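Local coordinates for putative periplasmic protein (Bacteroides eggerthii, PDB 4HBR) that is of unknown function, a putative periplasmic protein of the PF11396 family built on one long antiparallel beta sheet, at residues Y16-I22 and D34-N38; M54-E60 and N85-F91; D27-V32 and V44-P48. All blocks are in the same frame, centred on the assembly; numbering follows the deposited sequence.

Contact 1: Y16-I22 and D34-N38; sequences YPTAAGI and DFVMN
A surface contact made by apolar side chains and bridging waters closes the loop after helix 6-15 onto strand 30-37, in a chain folded as one long antiparallel sheet with helices against it. The loop opens with a type I beta turn from Tyr16 to Ala19, and Tyr16 is the first residue past the helix to leave helical backbone angles. Its ring receives an edge-to-face contact: the edge of Phe35 points at the face of Tyr16, with the planes at 59° and the centroids 5.2 Å apart. Phe35 reaches this place because its CG sits between its own backbone N and carbonyl carbon (chi1 53°), which turns the ring toward Ala19 and Tyr16. One face of that ring is then met by the methyl of Ala19 in a CH-pi contact, CB lying 25° off the ring normal. Ile22 runs alongside Phe35, its CG1 against CB, and Leu12 of helix 6-15 touches both residues. Between the two backbones no direct hydrogen bond forms. Instead, one water accepts from Ala20 N and donates to Val36 O, a second donates to Ala20 O and accepts from Val36 N, and a third donates to Gly21 O and Asp34 O, so that three single waters link loop and strand. Selenomethionine Met37 packs against the turn: bent at chi2 and chi3, it carries its methyl CE to 3.8 Å from Tyr16 CB and 3.7 Å from Ala19 CB, while its SE lies 3.6 Å from Thr18 OG1.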
# COMPACT_ATOMS: atom_id res chain seq x y z
N TYR A 16 -17.08 2.26 -1.62
CA TYR A 16 -17.13 0.80 -1.70
C TYR A 16 -18.39 0.27 -1.05
O TYR A 16 -18.35 -0.21 0.08
CB TYR A 16 -15.89 0.17 -1.07
CG TYR A 16 -14.58 0.69 -1.62
CD1 TYR A 16 -13.96 1.79 -1.05
CD2 TYR A 16 -13.91 0.01 -2.63
CE1 TYR A 16 -12.75 2.27 -1.55
CE2 TYR A 16 -12.69 0.46 -3.12
CZ TYR A 16 -12.14 1.62 -2.60
OH TYR A 16 -10.94 2.03 -3.08
N PRO A 17 -19.54 0.32 -1.76
CA PRO A 17 -20.80 -0.17 -1.17
C PRO A 17 -20.80 -1.67 -0.81
O PRO A 17 -21.55 -2.08 0.08
CB PRO A 17 -21.85 0.12 -2.24
CG PRO A 17 -21.23 1.02 -3.20
CD PRO A 17 -19.76 0.86 -3.12
N THR A 18 -19.99 -2.48 -1.50
CA THR A 18 -19.95 -3.93 -1.28
C THR A 18 -18.95 -4.32 -0.17
O THR A 18 -18.92 -5.50 0.19
CB THR A 18 -19.63 -4.71 -2.58
OG1 THR A 18 -18.26 -4.53 -2.95
CG2 THR A 18 -20.56 -4.35 -3.73
N ALA A 19 -18.17 -3.35 0.37
CA ALA A 19 -17.18 -3.61 1.42
C ALA A 19 -17.85 -4.13 2.68
O ALA A 19 -18.83 -3.54 3.17
CB ALA A 19 -16.39 -2.35 1.73
N ALA A 20 -17.35 -5.27 3.16
CA ALA A 20 -17.87 -5.96 4.34
C ALA A 20 -16.72 -6.39 5.24
O ALA A 20 -15.60 -6.58 4.76
CB ALA A 20 -18.69 -7.17 3.93
N GLY A 21 -17.03 -6.55 6.54
CA GLY A 21 -16.07 -6.94 7.57
C GLY A 21 -14.94 -5.94 7.67
O GLY A 21 -13.76 -6.32 7.68
N ILE A 22 -15.30 -4.65 7.70
CA ILE A 22 -14.35 -3.55 7.76
C ILE A 22 -13.79 -3.44 9.18
O ILE A 22 -14.54 -3.44 10.16
CB ILE A 22 -15.02 -2.22 7.27
CG1 ILE A 22 -15.59 -2.38 5.85
CG2 ILE A 22 -14.03 -1.03 7.33
CD1 ILE A 22 -16.75 -1.49 5.55
N ASP A 34 -9.79 -1.16 6.73
CA ASP A 34 -9.13 -2.38 6.25
C ASP A 34 -10.21 -3.42 5.92
O ASP A 34 -11.04 -3.74 6.77
CB ASP A 34 -8.16 -2.87 7.35
CG ASP A 34 -7.41 -4.14 7.02
OD1 ASP A 34 -7.96 -5.24 7.29
OD2 ASP A 34 -6.26 -4.05 6.56
N PHE A 35 -10.25 -3.90 4.65
CA PHE A 35 -11.24 -4.88 4.13
C PHE A 35 -10.71 -5.56 2.87
O PHE A 35 -9.69 -5.14 2.32
CB PHE A 35 -12.60 -4.19 3.83
CG PHE A 35 -12.49 -2.98 2.92
CD1 PHE A 35 -12.10 -1.74 3.42
CD2 PHE A 35 -12.74 -3.09 1.56
CE1 PHE A 35 -11.93 -0.64 2.58
CE2 PHE A 35 -12.57 -1.99 0.71
CZ PHE A 35 -12.19 -0.77 1.23
N VAL A 36 -11.42 -6.58 2.38
CA VAL A 36 -11.09 -7.32 1.16
C VAL A 36 -12.02 -6.83 0.03
O VAL A 36 -13.24 -6.76 0.20
CB VAL A 36 -11.18 -8.86 1.38
CG1 VAL A 36 -10.90 -9.63 0.09
CG2 VAL A 36 -10.23 -9.31 2.50
N MSE A 37 -11.41 -6.44 -1.09
CA MSE A 37 -12.10 -5.93 -2.28
C MSE A 37 -11.58 -6.67 -3.50
O MSE A 37 -10.38 -6.60 -3.78
CB MSE A 37 -11.88 -4.40 -2.40
CG MSE A 37 -12.80 -3.70 -3.40
SE MSE A 37 -14.68 -4.20 -3.29
CE MSE A 37 -15.10 -3.50 -1.52
N ASN A 38 -12.43 -7.43 -4.18
CA ASN A 38 -12.08 -8.19 -5.41
C ASN A 38 -10.93 -9.20 -5.15
O ASN A 38 -10.07 -9.39 -6.01
CB ASN A 38 -11.67 -7.21 -6.57
CG ASN A 38 -12.71 -6.17 -6.93
OD1 ASN A 38 -13.86 -6.48 -7.25
ND2 ASN A 38 -12.31 -4.90 -6.91
O HOH W 1 -15.50 -6.68 1.60
O HOH W 2 -13.25 -7.59 4.24
O HOH W 3 -11.08 -6.83 7.25

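Contact 2: M54-E60 and N85-F91; sequences MKQTDWE and NVTWVQF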
# COMPACT_ATOMS: atom_id res chain seq x y z
N MSE A 54 -5.63 8.43 0.84
CA MSE A 54 -4.81 7.35 0.31
C MSE A 54 -5.59 6.05 0.26
O MSE A 54 -6.40 5.76 1.14
CB MSE A 54 -3.52 7.17 1.13
CG MSE A 54 -2.61 6.04 0.61
SE MSE A 54 -0.82 6.06 1.32
CE MSE A 54 -1.10 5.78 3.17
N LYS A 55 -5.31 5.25 -0.77
CA LYS A 55 -5.83 3.90 -0.98
C LYS A 55 -4.65 2.98 -1.20
O LYS A 55 -3.68 3.38 -1.86
CB LYS A 55 -6.73 3.83 -2.22
CG LYS A 55 -8.09 4.44 -2.14
CD LYS A 55 -8.74 4.38 -3.52
CE LYS A 55 -10.05 5.13 -3.59
NZ LYS A 55 -10.59 5.18 -4.98
N GLN A 56 -4.73 1.74 -0.69
CA GLN A 56 -3.71 0.72 -0.92
C GLN A 56 -4.38 -0.60 -1.26
O GLN A 56 -5.35 -0.98 -0.60
CB GLN A 56 -2.76 0.56 0.27
CG GLN A 56 -1.79 1.73 0.41
CD GLN A 56 -0.80 1.55 1.52
OE1 GLN A 56 -0.70 0.50 2.16
NE2 GLN A 56 -0.08 2.62 1.79
N THR A 57 -3.90 -1.26 -2.34
CA THR A 57 -4.38 -2.56 -2.84
C THR A 57 -3.20 -3.52 -2.80
O THR A 57 -2.22 -3.28 -3.52
CB THR A 57 -4.99 -2.40 -4.25
OG1 THR A 57 -6.09 -1.51 -4.19
CG2 THR A 57 -5.44 -3.71 -4.88
N ASP A 58 -3.27 -4.58 -1.97
CA ASP A 58 -2.19 -5.56 -1.91
C ASP A 58 -2.37 -6.56 -3.02
O ASP A 58 -3.12 -7.52 -2.89
CB ASP A 58 -2.08 -6.26 -0.55
CG ASP A 58 -1.56 -5.40 0.58
OD1 ASP A 58 -0.98 -4.32 0.29
OD2 ASP A 58 -1.69 -5.81 1.75
N TRP A 59 -1.71 -6.29 -4.14
CA TRP A 59 -1.67 -7.13 -5.33
C TRP A 59 -0.91 -8.42 -5.02
O TRP A 59 -1.21 -9.45 -5.61
CB TRP A 59 -0.96 -6.36 -6.44
CG TRP A 59 -1.79 -5.37 -7.20
CD1 TRP A 59 -3.15 -5.41 -7.39
CD2 TRP A 59 -1.30 -4.34 -8.08
NE1 TRP A 59 -3.54 -4.43 -8.27
CE2 TRP A 59 -2.42 -3.76 -8.72
CE3 TRP A 59 -0.01 -3.82 -8.35
CZ2 TRP A 59 -2.31 -2.70 -9.63
CZ3 TRP A 59 0.11 -2.76 -9.25
CH2 TRP A 59 -1.03 -2.23 -9.89
N GLU A 60 0.09 -8.34 -4.09
CA GLU A 60 0.94 -9.41 -3.55
C GLU A 60 1.98 -9.97 -4.53
O GLU A 60 3.10 -10.27 -4.10
CB GLU A 60 0.09 -10.58 -3.00
CG GLU A 60 -0.70 -10.20 -1.75
CD GLU A 60 -1.59 -11.25 -1.14
OE1 GLU A 60 -1.70 -12.38 -1.69
OE2 GLU A 60 -2.21 -10.94 -0.09
N ASN A 85 5.48 -8.76 -0.74
CA ASN A 85 4.27 -7.99 -0.96
C ASN A 85 4.44 -7.03 -2.13
O ASN A 85 5.56 -6.62 -2.45
CB ASN A 85 3.88 -7.19 0.30
CG ASN A 85 2.39 -6.86 0.40
OD1 ASN A 85 1.57 -7.30 -0.42
ND2 ASN A 85 2.03 -6.08 1.41
N VAL A 86 3.33 -6.69 -2.77
CA VAL A 86 3.23 -5.76 -3.89
C VAL A 86 1.98 -4.95 -3.64
O VAL A 86 0.89 -5.51 -3.55
CB VAL A 86 3.22 -6.44 -5.29
CG1 VAL A 86 3.04 -5.39 -6.38
CG2 VAL A 86 4.47 -7.26 -5.54
N THR A 87 2.13 -3.64 -3.50
CA THR A 87 1.02 -2.74 -3.19
C THR A 87 0.86 -1.64 -4.24
O THR A 87 1.83 -1.00 -4.62
CB THR A 87 1.24 -2.13 -1.79
OG1 THR A 87 1.49 -3.17 -0.84
CG2 THR A 87 0.06 -1.28 -1.31
N TRP A 88 -0.39 -1.40 -4.67
CA TRP A 88 -0.72 -0.30 -5.57
C TRP A 88 -1.26 0.79 -4.67
O TRP A 88 -2.24 0.58 -3.95
CB TRP A 88 -1.70 -0.76 -6.61
CG TRP A 88 -2.21 0.25 -7.60
CD1 TRP A 88 -3.52 0.54 -7.82
CD2 TRP A 88 -1.47 0.86 -8.68
NE1 TRP A 88 -3.65 1.33 -8.94
CE2 TRP A 88 -2.41 1.53 -9.50
CE3 TRP A 88 -0.10 0.95 -9.01
CZ2 TRP A 88 -2.05 2.18 -10.68
CZ3 TRP A 88 0.26 1.64 -10.17
CH2 TRP A 88 -0.70 2.22 -11.00
N VAL A 89 -0.53 1.90 -4.62
CA VAL A 89 -0.81 3.02 -3.73
C VAL A 89 -1.40 4.14 -4.54
O VAL A 89 -0.78 4.57 -5.52
CB VAL A 89 0.44 3.49 -2.93
CG1 VAL A 89 0.07 4.54 -1.89
CG2 VAL A 89 1.15 2.31 -2.26
N GLN A 90 -2.58 4.61 -4.13
CA GLN A 90 -3.27 5.67 -4.87
C GLN A 90 -3.63 6.83 -3.99
O GLN A 90 -3.76 6.69 -2.77
CB GLN A 90 -4.54 5.16 -5.55
CG GLN A 90 -4.26 4.14 -6.64
CD GLN A 90 -5.56 3.71 -7.22
OE1 GLN A 90 -6.11 4.34 -8.13
NE2 GLN A 90 -6.17 2.71 -6.61
N PHE A 91 -3.86 7.97 -4.64
CA PHE A 91 -4.14 9.24 -3.98
C PHE A 91 -5.17 10.04 -4.75
O PHE A 91 -5.28 9.85 -5.97
CB PHE A 91 -2.85 10.05 -3.92
CG PHE A 91 -1.65 9.33 -3.36
CD1 PHE A 91 -1.46 9.24 -1.98
CD2 PHE A 91 -0.70 8.75 -4.22
CE1 PHE A 91 -0.33 8.61 -1.46
CE2 PHE A 91 0.42 8.13 -3.69
CZ PHE A 91 0.61 8.07 -2.32
O HOH W 4 -5.01 1.24 -4.50
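Strands 54-58 and 85-90 run antiparallel at 154°, with Lys55-Gln90 and Thr57-Trp88 as hydrogen-bonded pairs alternating with the non-hydrogen-bonded pairs Gln56-Val89 and Asp58-Thr87. Past Asp58 the chain leaves the strand, yet Glu60 N still reaches Val86 O at 3.0 Å; Trp59 N makes a weak bond to the same oxygen. This change of course brings the Trp59 indole back over Trp88. The two form an offset stack, the six-membered ring of Trp59 against the five-membered ring of Trp88, with planes 19° apart and centroids at 4.5 Å. With CG anti to the backbone N (chi1 177°), the Trp88 indole is turned against Trp59, and Trp88 CB lies 3.5 Å from the centroid of the Trp59 six-membered ring, almost on its normal. Val86 CG1 meets the edge of Trp59, near its plane. Beside the tryptophans, a water accepts from Gln90 NE2, donates to Trp88 O and lies 3.0 Å from Thr57 OG1. The other side of the sheet is more buried. There Thr87 OG1 donates to Asp58 OD1 at 2.9 Å, on the anti side of the carboxylate and well out of its plane, and Arg43 forms a salt bridge with the same oxygen. The extended Gln56 passes the methyl of Thr87 and is held at its amide by Leu134 O and Arg43. Selenomethionine Met54 lays SE 3.8 Å from Phe91 CE1, an oblique Met-aromatic contact. Phe139 of helix 136-139 packs on Met54, Gln56, Val89 and Phe91, while strands 40-46 and 97-104 continue the sheet beyond 54-58 and 85-90 respectively.

Contact 3: D27-V32 and V44-P48; sequences DKAYYV and VWFTP
Val32 lays its two methyls over one face of the Trp45 indole, with CG2 3.6 Å from the centroid of the five-membered ring in a CH-pi contact. The indole's edge is occupied too. Trp45 NE1 donates to Asp27 OD2 at 2.9 Å, nearly straight at 175°, and the oxygen lies within 3° of the ring plane; the carboxylate is met on its anti side. Ala136 N, at the start of helix 136-139, donates to the same OD2, an arrangement that probably favours the charged carboxylate. Tyr30 CB touches the ring edge at Trp45 CD1, 3.7 Å away. Val32, Tyr30 and Trp45 belong to the beta hairpin of strands 30-37 and 40-46, while Asp27 ends strand 23-27, joined to the hairpin by a type II' turn from Asp27 to Tyr30. Tyr31 and Phe46 form the hydrogen-bonded pair, Tyr31 N to Phe46 O and Phe46 N to Tyr31 O, and their side chains lie on the side facing helix 6-15, where Val8, Leu12 and Met15 receive Phe46. At the hairpin's open end Pro48 meets the edge of Tyr31, its CA 3.9 Å from CE2, and Thr47 CG2 approaches the edge of the Tyr30 ring at CE1, 4.0 Å away.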
# COMPACT_ATOMS: atom_id res chain seq x y z
N ASP A 27 -4.02 5.79 12.27
CA ASP A 27 -2.64 5.91 11.80
C ASP A 27 -2.34 7.39 11.77
O ASP A 27 -2.78 8.09 10.86
CB ASP A 27 -2.43 5.22 10.43
CG ASP A 27 -1.02 5.26 9.85
OD1 ASP A 27 -0.07 5.58 10.60
OD2 ASP A 27 -0.87 4.96 8.65
N LYS A 28 -1.67 7.89 12.83
CA LYS A 28 -1.33 9.30 13.06
C LYS A 28 -2.68 10.06 13.18
O LYS A 28 -3.50 9.65 14.00
CB LYS A 28 -0.37 9.87 11.98
CG LYS A 28 0.85 9.01 11.69
CD LYS A 28 2.12 9.62 12.21
CE LYS A 28 3.31 8.73 11.92
NZ LYS A 28 3.31 7.47 12.73
N ALA A 29 -2.97 11.10 12.37
CA ALA A 29 -4.29 11.75 12.49
C ALA A 29 -5.32 11.16 11.49
O ALA A 29 -6.40 11.72 11.30
CB ALA A 29 -4.16 13.25 12.28
N TYR A 30 -5.01 10.01 10.90
CA TYR A 30 -5.93 9.38 9.96
C TYR A 30 -6.66 8.17 10.52
O TYR A 30 -6.11 7.45 11.35
CB TYR A 30 -5.18 8.95 8.68
CG TYR A 30 -4.41 10.10 8.05
CD1 TYR A 30 -5.06 11.06 7.27
CD2 TYR A 30 -3.05 10.26 8.27
CE1 TYR A 30 -4.38 12.14 6.74
CE2 TYR A 30 -2.34 11.34 7.72
CZ TYR A 30 -3.01 12.27 6.95
OH TYR A 30 -2.33 13.31 6.37
N TYR A 31 -7.89 7.94 10.02
CA TYR A 31 -8.70 6.74 10.25
C TYR A 31 -8.45 5.81 9.08
O TYR A 31 -8.47 6.28 7.95
CB TYR A 31 -10.20 7.06 10.42
CG TYR A 31 -10.51 7.84 11.68
CD1 TYR A 31 -10.61 7.20 12.91
CD2 TYR A 31 -10.67 9.22 11.65
CE1 TYR A 31 -10.88 7.91 14.08
CE2 TYR A 31 -10.93 9.95 12.81
CZ TYR A 31 -11.04 9.29 14.02
OH TYR A 31 -11.32 9.99 15.17
N VAL A 32 -8.16 4.53 9.34
CA VAL A 32 -7.86 3.57 8.27
C VAL A 32 -8.88 2.43 8.25
O VAL A 32 -9.08 1.74 9.25
CB VAL A 32 -6.42 3.00 8.35
CG1 VAL A 32 -6.06 2.22 7.09
CG2 VAL A 32 -5.40 4.10 8.63
N VAL A 44 -7.91 2.11 3.21
CA VAL A 44 -8.28 3.47 2.79
C VAL A 44 -8.09 4.40 3.99
O VAL A 44 -8.64 4.12 5.05
CB VAL A 44 -9.72 3.58 2.18
CG1 VAL A 44 -9.98 4.97 1.58
CG2 VAL A 44 -9.95 2.52 1.11
N TRP A 45 -7.30 5.48 3.82
CA TRP A 45 -7.00 6.50 4.85
C TRP A 45 -7.96 7.66 4.71
O TRP A 45 -8.19 8.14 3.60
CB TRP A 45 -5.55 7.00 4.74
CG TRP A 45 -4.50 6.09 5.31
CD1 TRP A 45 -3.76 6.30 6.44
CD2 TRP A 45 -4.08 4.83 4.78
NE1 TRP A 45 -2.87 5.27 6.62
CE2 TRP A 45 -3.06 4.34 5.62
CE3 TRP A 45 -4.41 4.10 3.62
CZ2 TRP A 45 -2.41 3.12 5.38
CZ3 TRP A 45 -3.73 2.92 3.36
CH2 TRP A 45 -2.76 2.43 4.25
N PHE A 46 -8.46 8.15 5.83
CA PHE A 46 -9.38 9.28 5.90
C PHE A 46 -8.95 10.31 6.92
O PHE A 46 -8.48 9.94 8.00
CB PHE A 46 -10.80 8.79 6.31
CG PHE A 46 -11.53 7.97 5.27
CD1 PHE A 46 -12.34 8.59 4.33
CD2 PHE A 46 -11.42 6.58 5.26
CE1 PHE A 46 -13.01 7.83 3.37
CE2 PHE A 46 -12.11 5.82 4.30
CZ PHE A 46 -12.88 6.45 3.35
N THR A 47 -9.19 11.59 6.62
CA THR A 47 -9.01 12.67 7.60
C THR A 47 -10.24 12.61 8.53
O THR A 47 -11.27 12.06 8.12
CB THR A 47 -8.90 14.05 6.93
OG1 THR A 47 -10.12 14.39 6.29
CG2 THR A 47 -7.72 14.18 5.99
N PRO A 48 -10.21 13.20 9.75
CA PRO A 48 -11.41 13.18 10.60
C PRO A 48 -12.64 13.86 9.95
O PRO A 48 -13.77 13.59 10.36
CB PRO A 48 -10.96 13.91 11.87
CG PRO A 48 -9.47 13.72 11.89
CD PRO A 48 -9.09 13.86 10.46

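All three contacts reach the same antiparallel sheet, but at different depths. Contact 2, its centre about 3 Å from the centre of the chain, joins two central strands; contact 3, its centre about 14 Å from that of the chain, joins hairpin strands nearer one edge; contact 1, its centre about 16 Å from that of the chain, lies at the surface. Contacts 1 and 3 share strand 30-37 and meet where Val44 touches Tyr16 and Phe35. Contact 3 passes to contact 2 through adjoining strands 40-46 and 52-58, where Trp45 packs on Gln56. Direct backbone pairing holds contacts 2 and 3, each with a buried aspartate accepting a side-chain hydrogen bond, whereas waters join the backbones of contact 1.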